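Local coordinates for coat protein (Tobacco streak virus, PDB 4Y6X) that forms the shell of the virus particle as a jelly-roll capsid subunit, binds the 3' end of viral RNA for translation initiation, and probably packages the RNA, at the interface of chains A and B. Sequence-based numbering; all coordinates share one arbitrary frame. Chains: chain A/B, Coat protein.

Contact 1: the interface of chains A and B. Residues chain A 160-163; chain B 106-109.
This is an arm-exchange interface of a domain-swapped dimer, built from the jelly-roll part of the coat protein and its C-terminal arm; the chain lacks the N-terminal stretch of the whole protein. The 3-10 helix 159-162 of chain A and A:Val163 just after it lie against B:Tyr106 and the start of strand 107-114, tying the two subunits together. Hydroxyls of B:Tyr106 and B:Ser108 donate to main-chain carbonyls of chain A. B:Tyr106 OH, the phenol hydroxyl, reaches A:Phe161 O at 2.5 Å, in the carbonyl plane and on a lone pair. With CG anti to the backbone N (chi1 -179°), the phenol is carried out to the arm, where A:Phe161 O lies in its ring plane at the edge and the A:Phe161 side chain crosses it at about a right angle. Two residues further on, B:Ser108 OG donates to A:Val163 O at 2.7 Å. Here the donor stands 47° out of the carbonyl plane, away from the lone-pair directions. A chi1 of 62° turns B:Ser108 OG towards the arm, where it also lies 3.3 Å from A:Leu162 CA. Apolar packing is modest: A:Val163 CB meets B:Tyr106 CD2, on the flank of the phenol ring, at 4.0 Å. Because both acceptors are backbone atoms, these bonds probably depend on the path of the arm; the side chain of A:Phe161 is met separately. The site thus fastens the end of the swapped arm to the partner barrel.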
ATOM      1  N   ASP A 160     -10.708  18.180  -7.426  1.00 39.53           N
ATOM      2  CA  ASP A 160      -9.771  19.278  -7.293  1.00 46.22           C
ATOM      3  C   ASP A 160      -8.298  18.831  -7.367  1.00 40.44           C
ATOM      4  O   ASP A 160      -7.397  19.602  -7.021  1.00 37.48           O
ATOM      5  CB  ASP A 160     -10.056  20.083  -6.004  1.00 56.31           C
ATOM      6  CG  ASP A 160     -10.204  19.208  -4.763  1.00 69.17           C
ATOM      7  OD1 ASP A 160     -10.326  17.960  -4.890  1.00 79.90           O
ATOM      8  OD2 ASP A 160     -10.216  19.785  -3.648  1.00 84.57           O
ATOM      9  N   PHE A 161      -8.018  17.634  -7.884  1.00 35.75           N
ATOM     10  CA  PHE A 161      -6.629  17.219  -7.946  1.00 29.14           C
ATOM     11  C   PHE A 161      -5.747  18.059  -8.881  1.00 32.23           C
ATOM     12  O   PHE A 161      -4.558  18.318  -8.557  1.00 28.22           O
ATOM     13  CB  PHE A 161      -6.489  15.769  -8.272  1.00 28.59           C
ATOM     14  CG  PHE A 161      -5.158  15.195  -7.892  1.00 25.81           C
ATOM     15  CD1 PHE A 161      -4.090  15.292  -8.727  1.00 26.95           C
ATOM     16  CD2 PHE A 161      -4.968  14.651  -6.647  1.00 25.17           C
ATOM     17  CE1 PHE A 161      -2.848  14.785  -8.344  1.00 21.41           C
ATOM     18  CE2 PHE A 161      -3.783  14.127  -6.277  1.00 22.85           C
ATOM     19  CZ  PHE A 161      -2.716  14.173  -7.133  1.00 23.49           C
ATOM     20  N   LEU A 162      -6.282  18.479 -10.022  1.00 27.67           N
ATOM     21  CA  LEU A 162      -5.464  19.165 -11.010  1.00 33.34           C
ATOM     22  C   LEU A 162      -5.661  20.680 -11.025  1.00 31.85           C
ATOM     23  O   LEU A 162      -5.391  21.307 -12.023  1.00 39.03           O
ATOM     24  CB  LEU A 162      -5.642  18.561 -12.422  1.00 34.01           C
ATOM     25  CG  LEU A 162      -5.107  17.160 -12.613  1.00 38.57           C
ATOM     26  CD1 LEU A 162      -5.532  16.601 -13.970  1.00 44.64           C
ATOM     27  CD2 LEU A 162      -3.581  17.089 -12.451  1.00 39.53           C
ATOM     28  N   VAL A 163      -6.080  21.252  -9.908  1.00 35.22           N
ATOM     29  CA  VAL A 163      -5.951  22.695  -9.653  1.00 34.08           C
ATOM     30  C   VAL A 163      -4.478  23.087  -9.826  1.00 33.48           C
ATOM     31  O   VAL A 163      -3.576  22.353  -9.406  1.00 29.13           O
ATOM     32  CB  VAL A 163      -6.410  23.041  -8.226  1.00 39.89           C
ATOM     33  CG1 VAL A 163      -5.905  24.424  -7.792  1.00 40.50           C
ATOM     34  CG2 VAL A 163      -7.945  22.950  -8.120  1.00 45.76           C
TER
ATOM     35  N   TYR B 106      -0.947  25.095  -3.600  1.00 24.41           N
ATOM     36  CA  TYR B 106      -1.107  23.770  -4.229  1.00 21.28           C
ATOM     37  C   TYR B 106      -0.648  23.853  -5.683  1.00 21.34           C
ATOM     38  O   TYR B 106      -1.057  24.724  -6.435  1.00 24.89           O
ATOM     39  CB  TYR B 106      -2.554  23.304  -4.142  1.00 19.91           C
ATOM     40  CG  TYR B 106      -2.753  21.935  -4.752  1.00 22.93           C
ATOM     41  CD1 TYR B 106      -2.459  20.759  -4.024  1.00 21.24           C
ATOM     42  CD2 TYR B 106      -3.235  21.787  -6.063  1.00 22.69           C
ATOM     43  CE1 TYR B 106      -2.610  19.492  -4.564  1.00 22.04           C
ATOM     44  CE2 TYR B 106      -3.434  20.522  -6.608  1.00 23.30           C
ATOM     45  CZ  TYR B 106      -3.149  19.370  -5.852  1.00 21.79           C
ATOM     46  OH  TYR B 106      -3.356  18.120  -6.367  1.00 24.93           O
ATOM     47  N   ARG B 107       0.145  22.906  -6.095  1.00 20.92           N
ATOM     48  CA  ARG B 107       0.579  22.760  -7.467  1.00 22.19           C
ATOM     49  C   ARG B 107       0.352  21.340  -7.910  1.00 21.05           C
ATOM     50  O   ARG B 107       0.585  20.385  -7.156  1.00 19.13           O
ATOM     51  CB  ARG B 107       2.049  23.081  -7.478  1.00 26.01           C
ATOM     52  CG  ARG B 107       2.746  23.001  -8.779  1.00 28.50           C
ATOM     53  CD  ARG B 107       2.056  23.995  -9.657  1.00 36.94           C
ATOM     54  NE  ARG B 107       2.973  24.714 -10.505  1.00 37.75           N
ATOM     55  CZ  ARG B 107       2.703  25.102 -11.743  1.00 43.14           C
ATOM     56  NH1 ARG B 107       1.498  24.910 -12.295  1.00 46.98           N
ATOM     57  NH2 ARG B 107       3.659  25.700 -12.439  1.00 46.07           N
ATOM     58  N   SER B 108      -0.072  21.142  -9.136  1.00 21.28           N
ATOM     59  CA  SER B 108      -0.177  19.779  -9.602  1.00 21.44           C
ATOM     60  C   SER B 108       0.405  19.617 -10.982  1.00 24.98           C
ATOM     61  O   SER B 108       0.753  20.584 -11.615  1.00 22.27           O
ATOM     62  CB  SER B 108      -1.626  19.352  -9.576  1.00 21.98           C
ATOM     63  OG  SER B 108      -2.390  20.151 -10.431  1.00 24.55           O
ATOM     64  N   ARG B 109       0.599  18.375 -11.401  1.00 23.63           N
ATOM     65  CA  ARG B 109       1.174  18.077 -12.706  1.00 28.35           C
ATOM     66  C   ARG B 109       0.754  16.710 -13.162  1.00 27.12           C
ATOM     67  O   ARG B 109       0.708  15.775 -12.338  1.00 24.30           O
ATOM     68  CB  ARG B 109       2.710  18.120 -12.625  1.00 29.89           C
ATOM     69  CG  ARG B 109       3.504  17.869 -13.899  1.00 38.14           C
ATOM     70  CD  ARG B 109       3.778  19.038 -14.759  1.00 43.44           C
ATOM     71  NE  ARG B 109       5.060  18.904 -15.450  1.00 50.55           N
ATOM     72  CZ  ARG B 109       5.278  18.212 -16.582  1.00 56.56           C
ATOM     73  NH1 ARG B 109       4.305  17.557 -17.210  1.00 50.36           N
ATOM     74  NH2 ARG B 109       6.505  18.189 -17.107  1.00 62.76           N
TER

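Contact 2: the interface of chains A and B. Residues chain A 68-70, 106, 143-144, 146; chain B 161.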
ATOM      1  N   LEU A  68      -8.705 -13.359   4.561  1.00 20.65           N
ATOM      2  CA  LEU A  68      -7.917 -14.543   4.274  1.00 22.62           C
ATOM      3  C   LEU A  68      -6.499 -14.318   4.652  1.00 23.39           C
ATOM      4  O   LEU A  68      -5.900 -13.272   4.273  1.00 23.10           O
ATOM      5  CB  LEU A  68      -7.898 -14.856   2.801  1.00 27.21           C
ATOM      6  CG  LEU A  68      -9.061 -15.661   2.189  1.00 30.99           C
ATOM      7  CD1 LEU A  68     -10.411 -15.363   2.735  1.00 30.78           C
ATOM      8  CD2 LEU A  68      -9.047 -15.584   0.666  1.00 30.99           C
ATOM      9  N   ILE A  69      -5.941 -15.243   5.435  1.00 20.72           N
ATOM     10  CA  ILE A  69      -4.549 -15.197   5.706  1.00 23.46           C
ATOM     11  C   ILE A  69      -3.881 -16.523   5.411  1.00 22.53           C
ATOM     12  O   ILE A  69      -4.500 -17.612   5.509  1.00 23.30           O
ATOM     13  CB  ILE A  69      -4.244 -14.695   7.082  1.00 30.35           C
ATOM     14  CG1 ILE A  69      -4.681 -15.658   8.114  1.00 32.34           C
ATOM     15  CG2 ILE A  69      -4.922 -13.356   7.433  1.00 34.09           C
ATOM     16  CD1 ILE A  69      -3.597 -15.739   9.134  1.00 36.08           C
ATOM     17  N   GLY A  70      -2.625 -16.444   5.021  1.00 17.52           N
ATOM     18  CA  GLY A  70      -1.830 -17.648   4.783  1.00 19.02           C
ATOM     19  C   GLY A  70      -0.466 -17.413   5.321  1.00 17.70           C
ATOM     20  O   GLY A  70       0.024 -16.291   5.272  1.00 19.51           O
ATOM     21  N   TYR A 106       2.561 -24.748   4.963  1.00 24.41           N
ATOM     22  CA  TYR A 106       1.611 -23.662   4.654  1.00 21.28           C
ATOM     23  C   TYR A 106       0.298 -23.928   5.387  1.00 21.34           C
ATOM     24  O   TYR A 106      -0.266 -25.009   5.318  1.00 24.89           O
ATOM     25  CB  TYR A 106       1.382 -23.557   3.153  1.00 19.91           C
ATOM     26  CG  TYR A 106       0.434 -22.435   2.794  1.00 22.93           C
ATOM     27  CD1 TYR A 106       0.886 -21.098   2.695  1.00 21.24           C
ATOM     28  CD2 TYR A 106      -0.926 -22.683   2.550  1.00 22.69           C
ATOM     29  CE1 TYR A 106       0.036 -20.046   2.391  1.00 22.04           C
ATOM     30  CE2 TYR A 106      -1.787 -21.647   2.200  1.00 23.30           C
ATOM     31  CZ  TYR A 106      -1.304 -20.329   2.092  1.00 21.79           C
ATOM     32  OH  TYR A 106      -2.133 -19.303   1.733  1.00 24.93           O
ATOM     33  N   ALA A 143       1.775 -14.520   3.731  1.00 21.20           N
ATOM     34  CA  ALA A 143       1.400 -14.116   2.367  1.00 21.73           C
ATOM     35  C   ALA A 143       0.719 -12.784   2.418  1.00 25.27           C
ATOM     36  O   ALA A 143       0.409 -12.269   3.527  1.00 28.78           O
ATOM     37  CB  ALA A 143       0.471 -15.135   1.800  1.00 23.53           C
ATOM     38  N   GLY A 144       0.436 -12.197   1.269  1.00 26.79           N
ATOM     39  CA  GLY A 144      -0.462 -11.019   1.228  1.00 27.84           C
ATOM     40  C   GLY A 144      -1.782 -11.245   1.986  1.00 26.44           C
ATOM     41  O   GLY A 144      -2.285 -12.365   2.048  1.00 30.76           O
ATOM     42  N   TRP A 146      -5.748 -10.833   2.174  1.00 22.57           N
ATOM     43  CA  TRP A 146      -6.838 -10.657   1.201  1.00 21.85           C
ATOM     44  C   TRP A 146      -8.100 -10.366   2.004  1.00 24.03           C
ATOM     45  O   TRP A 146      -8.369 -11.073   2.933  1.00 21.77           O
ATOM     46  CB  TRP A 146      -7.046 -11.905   0.364  1.00 21.68           C
ATOM     47  CG  TRP A 146      -6.007 -12.065  -0.591  1.00 23.60           C
ATOM     48  CD1 TRP A 146      -4.846 -12.733  -0.415  1.00 25.11           C
ATOM     49  CD2 TRP A 146      -5.947 -11.500  -1.900  1.00 22.27           C
ATOM     50  NE1 TRP A 146      -4.065 -12.634  -1.540  1.00 25.47           N
ATOM     51  CE2 TRP A 146      -4.725 -11.908  -2.477  1.00 24.87           C
ATOM     52  CE3 TRP A 146      -6.824 -10.753  -2.662  1.00 26.95           C
ATOM     53  CZ2 TRP A 146      -4.320 -11.527  -3.769  1.00 25.22           C
ATOM     54  CZ3 TRP A 146      -6.433 -10.371  -3.965  1.00 26.76           C
ATOM     55  CH2 TRP A 146      -5.207 -10.789  -4.500  1.00 28.70           C
TER
ATOM     56  N   PHE B 161      -4.345 -20.297  -2.555  1.00 35.75           N
ATOM     57  CA  PHE B 161      -4.316 -19.577  -1.296  1.00 29.14           C
ATOM     58  C   PHE B 161      -4.888 -20.350  -0.099  1.00 32.23           C
ATOM     59  O   PHE B 161      -4.350 -20.237   1.035  1.00 28.22           O
ATOM     60  CB  PHE B 161      -4.965 -18.237  -1.399  1.00 28.59           C
ATOM     61  CG  PHE B 161      -4.559 -17.289  -0.313  1.00 25.81           C
ATOM     62  CD1 PHE B 161      -5.191 -17.292   0.891  1.00 26.95           C
ATOM     63  CD2 PHE B 161      -3.471 -16.469  -0.479  1.00 25.17           C
ATOM     64  CE1 PHE B 161      -4.778 -16.428   1.905  1.00 21.41           C
ATOM     65  CE2 PHE B 161      -3.083 -15.606   0.480  1.00 22.85           C
ATOM     66  CZ  PHE B 161      -3.747 -15.565   1.676  1.00 23.49           C
TER
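A:Tyr106 OH donates to B:Phe161 O over 2.5 Å, the shortest polar bond of the patch and the twin of one made with the chains exchanged. In this jelly-roll coat protein of the ilarvirus family, the bond marks the mouth of a pocket on chain A that receives a phenylalanine from the swapped C-terminal arm of chain B; 93 Å² of B:Phe161 is hidden there by chain A. The same hydroxyl stands over the centre of the B:Phe161 ring, 3.6 Å above its plane, so the residue is held both at its main-chain oxygen and over one aromatic face. B:Phe161 has CG anti to its backbone N (chi1 -160°), which places the ring beside its own carbonyl and allows one phenol to serve both. On the opposite face lies A:Trp146 of strand 145-150. Its pyrrole edge points at the phenyl, A:Trp146 CD1 coming within 3.5 Å of B:Phe161 CE2. The two ring planes stand 79° apart in an edge-to-face arrangement. A:Leu68 CB, from strand 63-73, joins A:Trp146 on that face, beside B:Phe161 CE1 at 3.6 Å, while A:Ile69 N of the same strand lies in the ring plane at the edge. Where the ring points deepest, B:Phe161 CZ is 3.5 Å from the backbone oxygen A:Gly144 O and also close to A:Gly70 N. The methyl A:Ala143 CB borders the phenyl at B:Phe161 CE2 from the side on which the tyrosine hydroxyl stands.

The C-alpha centres of contact 1 and contact 2 are about 38 Å apart, and they lie on opposite subunits: contact 1 seats the arm of chain A on chain B, contact 2 the arm of chain B on chain A. A:Phe161 of the 3-10 helix 159-162 pairs with B:Tyr106 in contact 1, and B:Phe161 with A:Tyr106 in contact 2, so they sample the same two-fold-related docking site. Contact 1 follows the arm along its backbone and contact 2 resolves the ring pocket; each subunit should therefore have both features. This reciprocal exchange links the two barrels at two separated places, which may let the dimer serve as a unit of capsid assembly.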